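PDB 4K0J: heavy metal cation tricomponent efflux pump ZneA(CzcA-like) from Cupriavidus metallidurans, which probably exports zinc ions from the cell by proton antiport, as the inner-membrane RND component of a tripartite heavy-metal efflux system. Local coordinates for residues L557-P562 and P642-G647. Numbering follows the deposited sequence.
Sequences LQVTLP and PGTQVG
Val559 and Val646 form the non-hydrogen-bonded pair between two antiparallel strands, 554-560 and 645-649, the first and last strands of a beta-alpha-beta-beta-alpha-beta ferredoxin-like fold, as in RND porter domains; 645-649 is an edge strand within this chain. Their side chains lie side by side and point the same way, CG2 to CG2 at 3.9 Å. Val646 CG1 also reaches Leu557 CD2 at 3.7 Å. Anti to its backbone N (chi1 172°), Val559 CG1 meets Thr644 CG2 at 3.6 Å. Helices cover this apolar side: Leu577 of helix 567-581 packs on Val559 and Thr644, and Phe638 of helix 627-638 on Leu557 and Val646.

Paired backbone bonds flank the valines, Gln558 with Gly647 and Thr560 with Gln645. The opposite face carries Gln558, Thr560 and Gln645. Here Thr560 CB sits 3.8 Å from Gln645 CB, and both side chains touch Ile700 of strand 699-701. The Gln558 amide turns away from Gly647; its NE2 bonds Glu610 and Asp654 and its OE1 bonds His608, three partners consistent with this rotation of the amide.

Past the last bridge, the carbonyl O of Gly643 faces Pro562 CD at 3.2 Å.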
loop_
_atom_site.group_PDB
_atom_site.type_symbol
_atom_site.label_atom_id
_atom_site.label_comp_id
_atom_site.label_asym_id
_atom_site.label_seq_id
_atom_site.Cartn_x
_atom_site.Cartn_y
_atom_site.Cartn_z
ATOM N N LEU C 557 25.507 26.801 10.408
ATOM C CA LEU C 557 26.261 27.637 9.483
ATOM C C LEU C 557 26.528 26.948 8.143
ATOM O O LEU C 557 26.917 25.784 8.096
ATOM C CB LEU C 557 27.595 28.056 10.115
ATOM C CG LEU C 557 27.698 29.288 11.023
ATOM C CD1 LEU C 557 26.804 29.180 12.236
ATOM C CD2 LEU C 557 29.132 29.480 11.466
ATOM N N GLN C 558 26.315 27.678 7.055
ATOM C CA GLN C 558 26.748 27.223 5.741
ATOM C C GLN C 558 27.971 28.028 5.326
ATOM O O GLN C 558 27.858 29.036 4.633
ATOM C CB GLN C 558 25.631 27.387 4.715
ATOM C CG GLN C 558 24.459 26.456 4.938
ATOM C CD GLN C 558 24.768 25.031 4.531
ATOM O OE1 GLN C 558 25.682 24.785 3.743
ATOM N NE2 GLN C 558 24.010 24.082 5.070
ATOM N N VAL C 559 29.138 27.576 5.764
ATOM C CA VAL C 559 30.373 28.324 5.593
ATOM C C VAL C 559 31.037 28.026 4.257
ATOM O O VAL C 559 31.384 26.879 3.966
ATOM C CB VAL C 559 31.351 28.044 6.748
ATOM C CG1 VAL C 559 32.696 28.674 6.468
ATOM C CG2 VAL C 559 30.777 28.568 8.057
ATOM N N THR C 560 31.208 29.071 3.448
ATOM C CA THR C 560 31.772 28.935 2.105
ATOM C C THR C 560 33.235 29.371 2.046
ATOM O O THR C 560 33.617 30.383 2.624
ATOM C CB THR C 560 30.963 29.728 1.064
ATOM O OG1 THR C 560 29.572 29.422 1.204
ATOM C CG2 THR C 560 31.410 29.373 -0.335
ATOM N N LEU C 561 34.044 28.596 1.340
ATOM C CA LEU C 561 35.481 28.800 1.302
ATOM C C LEU C 561 35.973 28.983 -0.138
ATOM O O LEU C 561 35.243 28.687 -1.085
ATOM C CB LEU C 561 36.176 27.614 1.971
ATOM C CG LEU C 561 36.683 27.807 3.401
ATOM C CD1 LEU C 561 35.708 28.595 4.240
ATOM C CD2 LEU C 561 36.962 26.466 4.033
ATOM N N PRO C 562 37.206 29.499 -0.308
ATOM C CA PRO C 562 37.772 29.705 -1.647
ATOM C C PRO C 562 37.787 28.434 -2.501
ATOM O O PRO C 562 37.918 27.340 -1.961
ATOM C CB PRO C 562 39.198 30.198 -1.356
ATOM C CG PRO C 562 39.401 30.030 0.119
ATOM C CD PRO C 562 38.059 30.097 0.731
ATOM N N PRO C 642 39.726 35.510 6.828
ATOM C CA PRO C 642 39.986 35.591 5.386
ATOM C C PRO C 642 39.459 34.387 4.606
ATOM O O PRO C 642 39.776 33.251 4.943
ATOM C CB PRO C 642 41.514 35.645 5.311
ATOM C CG PRO C 642 41.975 34.960 6.549
ATOM C CD PRO C 642 40.956 35.289 7.606
ATOM N N GLY C 643 38.657 34.649 3.577
ATOM C CA GLY C 643 38.160 33.610 2.692
ATOM C C GLY C 643 36.909 32.924 3.197
ATOM O O GLY C 643 36.294 32.130 2.484
ATOM N N THR C 644 36.523 33.244 4.427
ATOM C CA THR C 644 35.444 32.539 5.109
ATOM C C THR C 644 34.092 33.222 4.942
ATOM O O THR C 644 33.725 34.075 5.745
ATOM C CB THR C 644 35.738 32.442 6.611
ATOM O OG1 THR C 644 37.072 31.961 6.808
ATOM C CG2 THR C 644 34.761 31.507 7.289
ATOM N N GLN C 645 33.351 32.845 3.907
ATOM C CA GLN C 645 31.972 33.309 3.751
ATOM C C GLN C 645 30.984 32.453 4.564
ATOM O O GLN C 645 30.973 31.229 4.443
ATOM C CB GLN C 645 31.580 33.315 2.278
ATOM C CG GLN C 645 32.483 34.155 1.418
ATOM C CD GLN C 645 31.754 34.733 0.223
ATOM O OE1 GLN C 645 30.950 35.658 0.362
ATOM N NE2 GLN C 645 32.024 34.187 -0.961
ATOM N N VAL C 646 30.147 33.100 5.374
ATOM C CA VAL C 646 29.334 32.380 6.353
ATOM C C VAL C 646 27.826 32.598 6.233
ATOM O O VAL C 646 27.335 33.711 6.428
ATOM C CB VAL C 646 29.745 32.758 7.776
ATOM C CG1 VAL C 646 28.858 32.057 8.777
ATOM C CG2 VAL C 646 31.205 32.415 8.008
ATOM N N GLY C 647 27.099 31.523 5.935
ATOM C CA GLY C 647 25.648 31.567 5.881
ATOM C C GLY C 647 25.055 31.241 7.235
ATOM O O GLY C 647 25.532 30.331 7.913
#